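Local coordinates for hypothetical protein (Uncultured marine organism, PDB 2OD6) that is of unknown function but forms a dimer with a ferredoxin-like alpha-beta fold and holds a 10-oxohexadecanoic acid molecule, consistent with binding of fatty-acid-like ligands, at residues Ala13-Asp18 with Glu22-Ala27; Asn50-Trp53 with Phe59-Val62. All coordinates share one frame; numbering follows the deposited sequence.

Contact 1: Ala13-Asp18 with Glu22-Ala27; sequences ADFIND and ELFIDA
Phe15, at the end of strand 7-15, and Phe24, in the second turn of helix 18-40, meet obliquely where the first strand of the ferredoxin-like alpha-beta fold passes into its first helix. Followed outward from the helix, Phe24 makes its first contact at CB, which lies 3.5 Å from Phe15 CE2. The next atom, Phe24 CG, sits 3.5 Å from Phe15 CZ, and here the chain runs anti to the backbone N (chi1 -174°), which sends the ring past the end of Phe15. Of the two ring branches, CD2 stays close, 3.6 Å from Phe15 CZ, while CD1 is farther off at 4.0 Å from Phe15 CE2. Phe15 thus touches CB and the near part of the ring with its CE2 and CZ atoms, and the two side chains cross nearly perpendicularly. The ring planes are inclined at 45° with centroids 5.2 Å apart, an oblique pair. Beyond Phe15, Phe24 packs on Met63 of strand 59-67, and its side chain comes within about 5 Å of the bound 10-oxohexadecanoic acid, so the pair lies beside the lipid pocket. Asn17 is the N-cap of the helix, its OD1 accepting from Asp20 N. In the first turn Glu22 N donates to Asp18 O at 2.9 Å, with an N-H...O angle of 159°.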
loop_
_atom_site.group_PDB
_atom_site.type_symbol
_atom_site.label_atom_id
_atom_site.label_comp_id
_atom_site.label_asym_id
_atom_site.label_seq_id
_atom_site.Cartn_x
_atom_site.Cartn_y
_atom_site.Cartn_z
ATOM N N ALA A 13 3.044 -4.446 -9.691
ATOM C CA ALA A 13 3.642 -5.265 -10.711
ATOM C C ALA A 13 2.577 -6.080 -11.468
ATOM O O ALA A 13 1.883 -6.894 -10.868
ATOM C CB ALA A 13 4.625 -6.154 -10.022
ATOM N N ASP A 14 2.478 -5.918 -12.788
ATOM C CA ASP A 14 1.497 -6.625 -13.579
ATOM C C ASP A 14 2.163 -7.527 -14.556
ATOM O O ASP A 14 3.130 -7.113 -15.155
ATOM C CB ASP A 14 0.737 -5.666 -14.478
ATOM C CG ASP A 14 -0.572 -5.287 -13.920
ATOM O OD1 ASP A 14 -0.547 -4.549 -12.920
ATOM O OD2 ASP A 14 -1.598 -5.741 -14.477
ATOM N N PHE A 15 1.563 -8.696 -14.784
ATOM C CA PHE A 15 2.153 -9.748 -15.565
ATOM C C PHE A 15 1.129 -10.173 -16.534
ATOM O O PHE A 15 -0.068 -9.909 -16.379
ATOM C CB PHE A 15 2.556 -10.929 -14.698
ATOM C CG PHE A 15 3.448 -10.552 -13.582
ATOM C CD1 PHE A 15 2.921 -10.169 -12.415
ATOM C CD2 PHE A 15 4.829 -10.485 -13.737
ATOM C CE1 PHE A 15 3.713 -9.792 -11.396
ATOM C CE2 PHE A 15 5.646 -10.094 -12.674
ATOM C CZ PHE A 15 5.074 -9.733 -11.536
ATOM N N ILE A 16 1.630 -10.786 -17.586
ATOM C CA ILE A 16 0.824 -11.274 -18.643
ATOM C C ILE A 16 -0.035 -12.515 -18.368
ATOM O O ILE A 16 -0.913 -12.840 -19.192
ATOM C CB ILE A 16 1.779 -11.717 -19.743
ATOM C CG1 ILE A 16 2.229 -10.538 -20.553
ATOM C CG2 ILE A 16 1.157 -12.763 -20.568
ATOM C CD1 ILE A 16 2.842 -11.042 -21.804
ATOM N N ASN A 17 0.342 -13.291 -17.366
ATOM C CA ASN A 17 -0.245 -14.589 -17.091
ATOM C C ASN A 17 0.254 -14.988 -15.737
ATOM O O ASN A 17 1.239 -14.438 -15.272
ATOM C CB ASN A 17 0.212 -15.629 -18.124
ATOM C CG ASN A 17 1.733 -15.811 -18.164
ATOM O OD1 ASN A 17 2.422 -15.940 -17.144
ATOM N ND2 ASN A 17 2.250 -15.836 -19.335
ATOM N N ASP A 18 -0.382 -16.030 -15.214
ATOM C CA ASP A 18 -0.117 -16.646 -13.937
ATOM C C ASP A 18 1.304 -17.183 -13.797
ATOM O O ASP A 18 1.899 -16.985 -12.765
ATOM C CB ASP A 18 -1.131 -17.779 -13.774
ATOM C CG ASP A 18 -1.140 -18.334 -12.388
ATOM O OD1 ASP A 18 -1.512 -17.574 -11.459
ATOM O OD2 ASP A 18 -0.765 -19.526 -12.238
ATOM N N GLU A 22 3.938 -15.972 -10.987
ATOM C CA GLU A 22 4.470 -16.831 -9.912
ATOM C C GLU A 22 5.998 -16.981 -10.069
ATOM O O GLU A 22 6.712 -17.142 -9.096
ATOM C CB GLU A 22 3.806 -18.214 -9.916
ATOM C CG GLU A 22 2.359 -18.273 -9.429
ATOM C CD GLU A 22 2.148 -17.677 -8.066
ATOM O OE1 GLU A 22 2.999 -17.867 -7.171
ATOM O OE2 GLU A 22 1.106 -17.009 -7.877
ATOM N N LEU A 23 6.500 -16.945 -11.309
ATOM C CA LEU A 23 7.978 -16.932 -11.492
ATOM C C LEU A 23 8.619 -15.742 -10.790
ATOM O O LEU A 23 9.677 -15.861 -10.144
ATOM C CB LEU A 23 8.330 -16.955 -12.988
ATOM C CG LEU A 23 8.292 -18.234 -13.827
ATOM C CD1 LEU A 23 8.160 -17.981 -15.360
ATOM C CD2 LEU A 23 9.520 -19.135 -13.554
ATOM N N PHE A 24 7.911 -14.612 -10.801
ATOM C CA PHE A 24 8.332 -13.425 -10.084
ATOM C C PHE A 24 8.236 -13.582 -8.611
ATOM O O PHE A 24 9.209 -13.241 -7.912
ATOM C CB PHE A 24 7.483 -12.218 -10.531
ATOM C CG PHE A 24 7.936 -10.940 -9.962
ATOM C CD1 PHE A 24 8.995 -10.248 -10.541
ATOM C CD2 PHE A 24 7.304 -10.409 -8.821
ATOM C CE1 PHE A 24 9.435 -9.053 -9.980
ATOM C CE2 PHE A 24 7.725 -9.227 -8.275
ATOM C CZ PHE A 24 8.809 -8.564 -8.821
ATOM N N ILE A 25 7.089 -14.040 -8.107
ATOM C CA ILE A 25 6.960 -14.244 -6.605
ATOM C C ILE A 25 8.070 -15.154 -6.080
ATOM O O ILE A 25 8.628 -14.921 -4.989
ATOM C CB ILE A 25 5.559 -14.829 -6.200
ATOM C CG1 ILE A 25 4.479 -13.746 -6.155
ATOM C CG2 ILE A 25 5.537 -15.464 -4.902
ATOM C CD1 ILE A 25 3.522 -13.837 -7.251
ATOM N N ASP A 26 8.329 -16.234 -6.805
ATOM C CA ASP A 26 9.335 -17.209 -6.421
ATOM C C ASP A 26 10.737 -16.574 -6.398
ATOM O O ASP A 26 11.487 -16.717 -5.403
ATOM C CB ASP A 26 9.240 -18.409 -7.361
ATOM C CG ASP A 26 10.067 -19.615 -6.871
ATOM O OD1 ASP A 26 9.946 -19.995 -5.683
ATOM O OD2 ASP A 26 10.862 -20.109 -7.673
ATOM N N ALA A 27 11.062 -15.813 -7.453
ATOM C CA ALA A 27 12.347 -15.088 -7.530
ATOM C C ALA A 27 12.521 -14.182 -6.329
ATOM O O ALA A 27 13.582 -14.154 -5.674
ATOM C CB ALA A 27 12.457 -14.311 -8.858
#

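Contact 2: Asn50-Trp53 with Phe59-Val62; sequences NRVW and FRVV
Asn50 and Val62 form an antiparallel hydrogen-bonded pair in the beta hairpin of strands 44-52 and 59-67. The Asn50 amide reaches across to the neighbouring backbone: with CG beside its own N (chi1 -56°), ND2 donates to Val62 O at 2.8 Å. That carbonyl oxygen lies close to the amide plane, whereas ND2 is tilted 32° from the carbonyl plane. Asn50 N reaches the same oxygen only weakly, and Val62 N returns a bond to Asn50 O at 2.8 Å. Replacing the amide with an alanine here is likely to cost Val62 O its straighter donor, leaving the weak bond from Asn50 N, and to take from Ser48 OG its amide partner. On the same face, Val52 and Val62 meet through their CG2 methyls, 3.8 Å apart. Arg51 and Val61 occupy the other face as a non-hydrogen-bonded pair. Arg51 bends at chi2 (69°), bringing CD to 3.7 Å from Arg60 O, while Val52 N donates to that oxygen at 3.0 Å. A water in the guanidinium plane accepts from Arg51 NE and donates to Val52 O. With Asn50, Arg51 and Val52 also laddered to a strand of the second subunit, polar side-chain and water bonds supplement the backbone pairing where the sheet continues across the dimer.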
loop_
_atom_site.group_PDB
_atom_site.type_symbol
_atom_site.label_atom_id
_atom_site.label_comp_id
_atom_site.label_asym_id
_atom_site.label_seq_id
_atom_site.Cartn_x
_atom_site.Cartn_y
_atom_site.Cartn_z
ATOM N N ASN A 50 1.574 -8.640 -2.116
ATOM C CA ASN A 50 0.112 -8.800 -1.894
ATOM C C ASN A 50 -0.506 -9.094 -3.178
ATOM O O ASN A 50 -0.222 -8.349 -4.079
ATOM C CB ASN A 50 -0.458 -7.489 -1.321
ATOM C CG ASN A 50 0.242 -7.044 -0.052
ATOM O OD1 ASN A 50 -0.145 -7.458 1.038
ATOM N ND2 ASN A 50 1.293 -6.148 -0.181
ATOM N N ARG A 51 -1.289 -10.172 -3.291
ATOM C CA ARG A 51 -1.873 -10.563 -4.582
ATOM C C ARG A 51 -3.208 -9.841 -4.662
ATOM O O ARG A 51 -4.025 -9.992 -3.749
ATOM C CB ARG A 51 -2.155 -12.073 -4.548
ATOM C CG ARG A 51 -3.067 -12.598 -5.623
ATOM C CD ARG A 51 -2.370 -12.504 -6.797
ATOM N NE ARG A 51 -3.175 -12.994 -7.915
ATOM C CZ ARG A 51 -3.618 -14.237 -8.071
ATOM N NH1 ARG A 51 -3.266 -15.225 -7.279
ATOM N NH2 ARG A 51 -4.321 -14.490 -9.156
ATOM N N VAL A 52 -3.461 -9.144 -5.771
ATOM C CA VAL A 52 -4.692 -8.359 -5.917
ATOM C C VAL A 52 -5.743 -9.303 -6.521
ATOM O O VAL A 52 -5.529 -9.852 -7.611
ATOM C CB VAL A 52 -4.507 -7.102 -6.797
ATOM C CG1 VAL A 52 -5.931 -6.383 -7.026
ATOM C CG2 VAL A 52 -3.442 -6.085 -6.167
ATOM N N TRP A 53 -6.851 -9.508 -5.807
ATOM C CA TRP A 53 -7.879 -10.460 -6.279
ATOM C C TRP A 53 -9.206 -9.843 -6.800
ATOM O O TRP A 53 -10.015 -10.562 -7.415
ATOM C CB TRP A 53 -8.134 -11.550 -5.250
ATOM C CG TRP A 53 -8.466 -11.052 -3.809
ATOM C CD1 TRP A 53 -7.641 -10.956 -2.793
ATOM C CD2 TRP A 53 -9.748 -10.532 -3.351
ATOM N NE1 TRP A 53 -8.294 -10.460 -1.694
ATOM C CE2 TRP A 53 -9.595 -10.206 -2.006
ATOM C CE3 TRP A 53 -11.014 -10.384 -3.944
ATOM C CZ2 TRP A 53 -10.647 -9.701 -1.230
ATOM C CZ3 TRP A 53 -12.042 -9.867 -3.185
ATOM C CH2 TRP A 53 -11.858 -9.548 -1.837
ATOM N N PHE A 59 -3.107 -10.274 -13.365
ATOM C CA PHE A 59 -2.101 -10.920 -12.564
ATOM C C PHE A 59 -1.246 -9.881 -11.898
ATOM O O PHE A 59 -0.382 -9.317 -12.520
ATOM C CB PHE A 59 -1.335 -11.850 -13.495
ATOM C CG PHE A 59 -2.214 -12.777 -14.176
ATOM C CD1 PHE A 59 -2.760 -13.837 -13.513
ATOM C CD2 PHE A 59 -2.628 -12.500 -15.446
ATOM C CE1 PHE A 59 -3.681 -14.687 -14.152
ATOM C CE2 PHE A 59 -3.546 -13.346 -16.127
ATOM C CZ PHE A 59 -4.064 -14.459 -15.469
ATOM N N ARG A 60 -1.385 -9.649 -10.586
ATOM C CA ARG A 60 -0.897 -8.408 -10.101
ATOM C C ARG A 60 -0.606 -8.517 -8.613
ATOM O O ARG A 60 -1.367 -9.073 -7.888
ATOM C CB ARG A 60 -1.951 -7.298 -10.413
ATOM C CG ARG A 60 -1.599 -5.862 -10.001
ATOM C CD ARG A 60 -2.750 -4.833 -10.327
ATOM N NE ARG A 60 -3.072 -4.741 -11.783
ATOM C CZ ARG A 60 -4.187 -4.213 -12.264
ATOM N NH1 ARG A 60 -5.069 -3.652 -11.493
ATOM N NH2 ARG A 60 -4.391 -4.210 -13.582
ATOM N N VAL A 61 0.534 -7.993 -8.253
ATOM C CA VAL A 61 0.918 -7.904 -6.819
ATOM C C VAL A 61 1.186 -6.487 -6.509
ATOM O O VAL A 61 1.650 -5.731 -7.322
ATOM C CB VAL A 61 2.131 -8.795 -6.516
ATOM C CG1 VAL A 61 1.739 -10.290 -6.792
ATOM C CG2 VAL A 61 3.378 -8.392 -7.314
ATOM N N VAL A 62 0.921 -6.104 -5.262
ATOM C CA VAL A 62 1.415 -4.854 -4.761
ATOM C C VAL A 62 2.476 -5.163 -3.705
ATOM O O VAL A 62 2.235 -5.902 -2.757
ATOM C CB VAL A 62 0.278 -3.960 -4.133
ATOM C CG1 VAL A 62 0.855 -2.674 -3.460
ATOM C CG2 VAL A 62 -0.726 -3.585 -5.221
HETATM O O HOH W 1 -4.009 -10.771 -9.765
#

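How the contacts relate
Contact 1 closes before contact 2 opens along the chain, and their centres are about 9 Å apart on the same side of the molecule. They share the four-stranded antiparallel sheet, in which strand 7-15 lies next to strand 59-67. Asp14 OD1 and Arg60 NE join them in a salt bridge of 2.8 Å, and Ala13 N probably bonds to Val61 O. Near the helix start, Phe59 packs on Asn17 and Asp18. Helix 18-40 covers the Val61 face of the sheet through Met21 and Ile25. Contact 1 therefore ties helix to sheet beside the ligand pocket, whereas contact 2 extends that sheet toward the second subunit.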